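Local structure of gamma-glutamyl phosphate reductase (Saccharomyces cerevisiae, 1VLU) at residues 309-312 with 313-316. The protein catalyses the NADPH-dependent reduction of L-gamma-glutamyl phosphate to glutamate semialdehyde and phosphate, the second step from glutamate toward proline. Sequence-based numbering, arbitrary orientation.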
ATOM      1  N   ALA A 309      -5.894  32.540  21.136  1.00 56.40           N
ATOM      2  CA  ALA A 309      -5.673  32.332  22.570  1.00 54.39           C
ATOM      3  C   ALA A 309      -4.231  32.632  22.973  1.00 53.41           C
ATOM      4  O   ALA A 309      -3.965  33.144  24.066  1.00 54.47           O
ATOM      5  CB  ALA A 309      -6.069  30.914  22.966  1.00 53.17           C
ATOM      6  N   TYR A 310      -3.314  32.309  22.067  1.00 53.90           N
ATOM      7  CA  TYR A 310      -1.875  32.469  22.250  1.00 54.43           C
ATOM      8  C   TYR A 310      -1.520  33.959  22.254  1.00 56.28           C
ATOM      9  O   TYR A 310      -0.825  34.446  23.157  1.00 56.47           O
ATOM     10  CB  TYR A 310      -1.162  31.668  21.134  1.00 55.23           C
ATOM     11  CG  TYR A 310       0.342  31.832  20.996  1.00 56.20           C
ATOM     12  CD1 TYR A 310       1.178  31.875  22.137  1.00 54.64           C
ATOM     13  CD2 TYR A 310       0.936  31.888  19.715  1.00 51.78           C
ATOM     14  CE1 TYR A 310       2.558  32.013  22.011  1.00 49.07           C
ATOM     15  CE2 TYR A 310       2.322  32.031  19.573  1.00 53.09           C
ATOM     16  CZ  TYR A 310       3.122  32.097  20.729  1.00 53.98           C
ATOM     17  OH  TYR A 310       4.485  32.221  20.608  1.00 54.97           O
ATOM     18  N   PHE A 311      -2.048  34.688  21.272  1.00 57.85           N
ATOM     19  CA  PHE A 311      -1.829  36.136  21.148  1.00 58.48           C
ATOM     20  C   PHE A 311      -2.383  36.926  22.339  1.00 59.11           C
ATOM     21  O   PHE A 311      -1.770  37.898  22.782  1.00 58.67           O
ATOM     22  CB  PHE A 311      -2.429  36.656  19.829  1.00 59.84           C
ATOM     23  CG  PHE A 311      -1.525  36.488  18.621  1.00 61.56           C
ATOM     24  CD1 PHE A 311      -0.473  35.565  18.620  1.00 66.68           C
ATOM     25  CD2 PHE A 311      -1.749  37.245  17.468  1.00 65.42           C
ATOM     26  CE1 PHE A 311       0.355  35.415  17.497  1.00 67.37           C
ATOM     27  CE2 PHE A 311      -0.932  37.102  16.338  1.00 64.72           C
ATOM     28  CZ  PHE A 311       0.123  36.188  16.353  1.00 64.28           C
ATOM     29  N   ASP A 312      -3.529  36.498  22.865  1.00 59.86           N
ATOM     30  CA  ASP A 312      -4.138  37.150  24.030  1.00 60.07           C
ATOM     31  C   ASP A 312      -3.304  36.999  25.293  1.00 59.50           C
ATOM     32  O   ASP A 312      -3.185  37.945  26.068  1.00 60.60           O
ATOM     33  CB  ASP A 312      -5.554  36.627  24.281  1.00 61.47           C
ATOM     34  CG  ASP A 312      -6.490  36.877  23.107  1.00 67.03           C
ATOM     35  OD1 ASP A 312      -6.037  37.403  22.060  1.00 70.59           O
ATOM     36  OD2 ASP A 312      -7.686  36.530  23.229  1.00 73.24           O
ATOM     37  N   LYS A 313      -2.734  35.813  25.505  1.00 59.11           N
ATOM     38  CA  LYS A 313      -1.859  35.590  26.660  1.00 58.31           C
ATOM     39  C   LYS A 313      -0.558  36.391  26.553  1.00 57.49           C
ATOM     40  O   LYS A 313       0.030  36.773  27.572  1.00 57.64           O
ATOM     41  CB  LYS A 313      -1.564  34.095  26.872  1.00 58.29           C
ATOM     42  CG  LYS A 313      -2.612  33.337  27.706  1.00 60.39           C
ATOM     43  CD  LYS A 313      -3.011  34.061  29.018  1.00 63.34           C
ATOM     44  CE  LYS A 313      -1.840  34.200  30.000  1.00 66.00           C
ATOM     45  NZ  LYS A 313      -2.234  34.611  31.380  1.00 63.18           N
ATOM     46  N   LEU A 314      -0.123  36.648  25.317  1.00 56.96           N
ATOM     47  CA  LEU A 314       1.113  37.379  25.065  1.00 56.76           C
ATOM     48  C   LEU A 314       0.884  38.877  25.237  1.00 58.29           C
ATOM     49  O   LEU A 314       1.680  39.572  25.884  1.00 57.09           O
ATOM     50  CB  LEU A 314       1.642  37.080  23.658  1.00 57.33           C
ATOM     51  CG  LEU A 314       2.106  35.656  23.306  1.00 52.07           C
ATOM     52  CD1 LEU A 314       2.381  35.617  21.823  1.00 54.79           C
ATOM     53  CD2 LEU A 314       3.342  35.234  24.087  1.00 48.27           C
ATOM     54  N   ASN A 315      -0.220  39.354  24.662  1.00 59.23           N
ATOM     55  CA  ASN A 315      -0.637  40.737  24.786  1.00 60.31           C
ATOM     56  C   ASN A 315      -0.934  41.127  26.233  1.00 60.39           C
ATOM     57  O   ASN A 315      -0.699  42.272  26.628  1.00 60.52           O
ATOM     58  CB  ASN A 315      -1.855  41.004  23.897  1.00 61.20           C
ATOM     59  CG  ASN A 315      -1.802  42.376  23.239  1.00 65.43           C
ATOM     60  OD1 ASN A 315      -1.006  42.607  22.322  1.00 69.45           O
ATOM     61  ND2 ASN A 315      -2.657  43.292  23.699  1.00 61.59           N
ATOM     62  N   GLU A 316      -1.446  40.174  27.016  1.00 60.18           N
ATOM     63  CA  GLU A 316      -1.707  40.372  28.451  1.00 60.14           C
ATOM     64  C   GLU A 316      -0.402  40.492  29.256  1.00 59.41           C
ATOM     65  O   GLU A 316      -0.373  41.091  30.336  1.00 58.49           O
ATOM     66  CB  GLU A 316      -2.567  39.223  28.999  1.00 59.84           C
ATOM     67  CG  GLU A 316      -3.009  39.385  30.455  1.00 63.00           C
ATOM     68  CD  GLU A 316      -3.556  38.105  31.074  1.00 62.33           C
ATOM     69  OE1 GLU A 316      -3.384  37.015  30.487  1.00 69.92           O
ATOM     70  OE2 GLU A 316      -4.158  38.188  32.165  1.00 68.45           O
TER
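Phe311 O takes two backbone N-H groups from the next turn: Asn315 N reaches it at 2.8 Å in a nearly straight bond (165° at the hydrogen), while Leu314 N, 3.3 Å from the same Phe311 O, adds a weak, strongly bent one. That Leu314 N-H gives its better bond to Tyr310 O, 3.2 Å away, so one donor is shared between two successive carbonyls. Lys313 N to Ala309 O and Glu316 N to Asp312 O complete the i to i+4 ladder of an alpha-helix, here the latter part of helix 304-317. Along its inner side, Tyr310 and Leu314 stand one turn apart and pack together. The tyrosine CG is anti to its own N (chi1 172°), which turns the ring so that one face meets Leu314; Leu314 CD1 then sits over that face, 3.8 Å from the centroid of the Tyr310 ring, in a CH-pi contact displaced toward the CE1 rim. The same methyl also approaches Phe311 more loosely and obliquely, its CD1 4.3 Å from Phe311 CD1. Trp286 and Glu290 of helix 285-296 and Ile324 of helix 322-325 also touch Tyr310, placing this side of the helix against its neighbours in the domain built on the parallel sheet. An alanine in place of Tyr310 takes away the face under Leu314 CD1, and would probably open a gap toward helix 285-296 and let the leucine methyl shift. Further round the helix, Lys313 bends at chi2 and chi3 to bring NZ 2.8 Å from Glu316 OE1, a salt bridge in which NZ approaches from outside the plane of the carboxylate, 38° off it.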